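Local atomic coordinates of racemase, putative (Roseobacter denitrificans, PDB entry 3TCS), a protein that probably acts as a magnesium-dependent enzyme of the mandelate racemase/muconate lactonizing enzyme family, possibly a hydro-lyase. Residues Asp83-Val88 and Gly286-Leu291. Sequence-based numbering, arbitrary orientation.
Sequences DLLDIV and GICRTL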
loop_
_atom_site.group_PDB
_atom_site.type_symbol
_atom_site.label_atom_id
_atom_site.label_comp_id
_atom_site.label_asym_id
_atom_site.label_seq_id
_atom_site.Cartn_x
_atom_site.Cartn_y
_atom_site.Cartn_z
ATOM N N ASP B 83 -8.658 7.875 -16.512
ATOM C CA ASP B 83 -8.073 6.717 -17.171
ATOM C C ASP B 83 -6.554 6.749 -17.065
ATOM O O ASP B 83 -5.923 5.716 -16.861
ATOM C CB ASP B 83 -8.488 6.665 -18.642
ATOM C CG ASP B 83 -7.936 5.441 -19.360
ATOM O OD1 ASP B 83 -8.165 4.310 -18.875
ATOM O OD2 ASP B 83 -7.277 5.611 -20.408
ATOM N N LEU B 84 -5.966 7.933 -17.205
ATOM C CA LEU B 84 -4.517 8.056 -17.115
ATOM C C LEU B 84 -4.029 7.593 -15.743
ATOM O O LEU B 84 -3.006 6.915 -15.635
ATOM C CB LEU B 84 -4.092 9.503 -17.376
ATOM C CG LEU B 84 -2.595 9.800 -17.505
ATOM C CD1 LEU B 84 -1.937 8.824 -18.470
ATOM C CD2 LEU B 84 -2.422 11.230 -17.994
ATOM N N LEU B 85 -4.766 7.955 -14.696
ATOM C CA LEU B 85 -4.414 7.554 -13.337
ATOM C C LEU B 85 -4.552 6.041 -13.186
ATOM O O LEU B 85 -3.775 5.412 -12.472
ATOM C CB LEU B 85 -5.310 8.274 -12.323
ATOM C CG LEU B 85 -5.082 9.787 -12.260
ATOM C CD1 LEU B 85 -6.119 10.445 -11.354
ATOM C CD2 LEU B 85 -3.677 10.054 -11.758
ATOM N N ASP B 86 -5.539 5.450 -13.857
ATOM C CA ASP B 86 -5.712 4.003 -13.777
ATOM C C ASP B 86 -4.517 3.331 -14.434
ATOM O O ASP B 86 -4.042 2.297 -13.967
ATOM C CB ASP B 86 -6.998 3.549 -14.477
ATOM C CG ASP B 86 -8.253 3.908 -13.698
ATOM O OD1 ASP B 86 -8.172 4.070 -12.461
ATOM O OD2 ASP B 86 -9.329 4.008 -14.327
ATOM N N ILE B 87 -4.038 3.918 -15.527
ATOM C CA ILE B 87 -2.883 3.376 -16.229
ATOM C C ILE B 87 -1.684 3.374 -15.290
ATOM O O ILE B 87 -0.909 2.419 -15.268
ATOM C CB ILE B 87 -2.544 4.205 -17.489
ATOM C CG1 ILE B 87 -3.560 3.895 -18.592
ATOM C CG2 ILE B 87 -1.121 3.895 -17.964
ATOM C CD1 ILE B 87 -3.396 4.735 -19.843
ATOM N N VAL B 88 -1.530 4.438 -14.505
ATOM C CA VAL B 88 -0.413 4.504 -13.570
ATOM C C VAL B 88 -0.480 3.347 -12.572
ATOM O O VAL B 88 0.520 2.665 -12.347
ATOM C CB VAL B 88 -0.390 5.840 -12.785
ATOM C CG1 VAL B 88 0.679 5.785 -11.702
ATOM C CG2 VAL B 88 -0.110 7.009 -13.736
ATOM N N GLY B 286 -5.824 11.705 -5.046
ATOM C CA GLY B 286 -6.234 12.895 -5.763
ATOM C C GLY B 286 -7.725 13.125 -5.867
ATOM O O GLY B 286 -8.531 12.330 -5.374
ATOM N N ILE B 287 -8.080 14.230 -6.518
ATOM C CA ILE B 287 -9.471 14.620 -6.719
ATOM C C ILE B 287 -10.257 13.594 -7.540
ATOM O O ILE B 287 -11.334 13.160 -7.135
ATOM C CB ILE B 287 -9.549 15.990 -7.430
ATOM C CG1 ILE B 287 -9.014 17.087 -6.502
ATOM C CG2 ILE B 287 -10.982 16.287 -7.857
ATOM C CD1 ILE B 287 -9.848 17.306 -5.253
ATOM N N CYS B 288 -9.725 13.212 -8.696
ATOM C CA CYS B 288 -10.418 12.250 -9.549
ATOM C C CYS B 288 -10.782 10.974 -8.802
ATOM O O CYS B 288 -11.922 10.516 -8.853
ATOM C CB CYS B 288 -9.564 11.904 -10.767
ATOM S SG CYS B 288 -9.387 13.266 -11.920
ATOM N N ARG B 289 -9.816 10.400 -8.099
ATOM C CA ARG B 289 -10.076 9.173 -7.366
ATOM C C ARG B 289 -11.014 9.415 -6.187
ATOM O O ARG B 289 -11.842 8.563 -5.866
ATOM C CB ARG B 289 -8.748 8.544 -6.933
ATOM C CG ARG B 289 -7.975 7.938 -8.126
ATOM C CD ARG B 289 -6.546 7.585 -7.760
ATOM N NE ARG B 289 -6.492 6.763 -6.559
ATOM C CZ ARG B 289 -6.630 5.441 -6.534
ATOM N NH1 ARG B 289 -6.821 4.757 -7.658
ATOM N NH2 ARG B 289 -6.591 4.805 -5.371
ATOM N N THR B 290 -10.912 10.577 -5.550
ATOM C CA THR B 290 -11.812 10.877 -4.440
ATOM C C THR B 290 -13.247 10.989 -4.974
ATOM O O THR B 290 -14.195 10.549 -4.321
ATOM C CB THR B 290 -11.419 12.191 -3.729
ATOM O OG1 THR B 290 -10.109 12.048 -3.161
ATOM C CG2 THR B 290 -12.411 12.509 -2.618
ATOM N N LEU B 291 -13.402 11.567 -6.162
ATOM C CA LEU B 291 -14.726 11.705 -6.768
ATOM C C LEU B 291 -15.362 10.335 -7.039
ATOM O O LEU B 291 -16.587 10.202 -7.052
ATOM C CB LEU B 291 -14.642 12.513 -8.065
ATOM C CG LEU B 291 -14.326 14.003 -7.873
ATOM C CD1 LEU B 291 -14.206 14.690 -9.228
ATOM C CD2 LEU B 291 -15.422 14.651 -7.039
HETATM O O HOH W 1 -6.297 4.979 -10.566
#
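D86 OD1 is gripped twice: by a water that donates to it at 2.8 Å and passes the link on to R289, and by a salt bridge to R292, one turn further along helix 287-300. The water accepts from R289 NH1 at 3.0 Å. Since D86 OD1 and R289 NH1 stand 5.0 Å apart, the charged groups do not touch and the water links them; their opposite charges would probably favour the arrangement.

The fold is that of the enolase superfamily, and the contact joins helix 81-91 of the N-terminal domain to the start of helix 287-300 in the TIM-barrel domain. The nearest CA atoms, L85 and R289, are 8.4 Å apart, and the segments bury just 128 Å² in all, so the direct touch is small. L85 supplies nearly half of that area. Its CD1 lies anti to CA (chi2 173°), which carries this methyl across the gap to C288 CB at 3.8 Å; the same methyl approaches the aliphatic CG of R289 at 4.5 Å. R289 is thus split in role: its stem borders the leucine, while NE bonds to L284 O and NH1 meets the water.

M73 of helix 58-73 packs on L85, and W112 of helix 98-119 on C288. Helix 98-119 also offers D108, whose carboxylate oxygens accept from I287 N and C288 N in the first turn of helix 287-300. At the N-cap, G286 O has two donors on opposite faces of its carbonyl plane: T290 N, and T290 OG1 at 2.7 Å from G286 O, the hydroxyl lying 39° out of that plane.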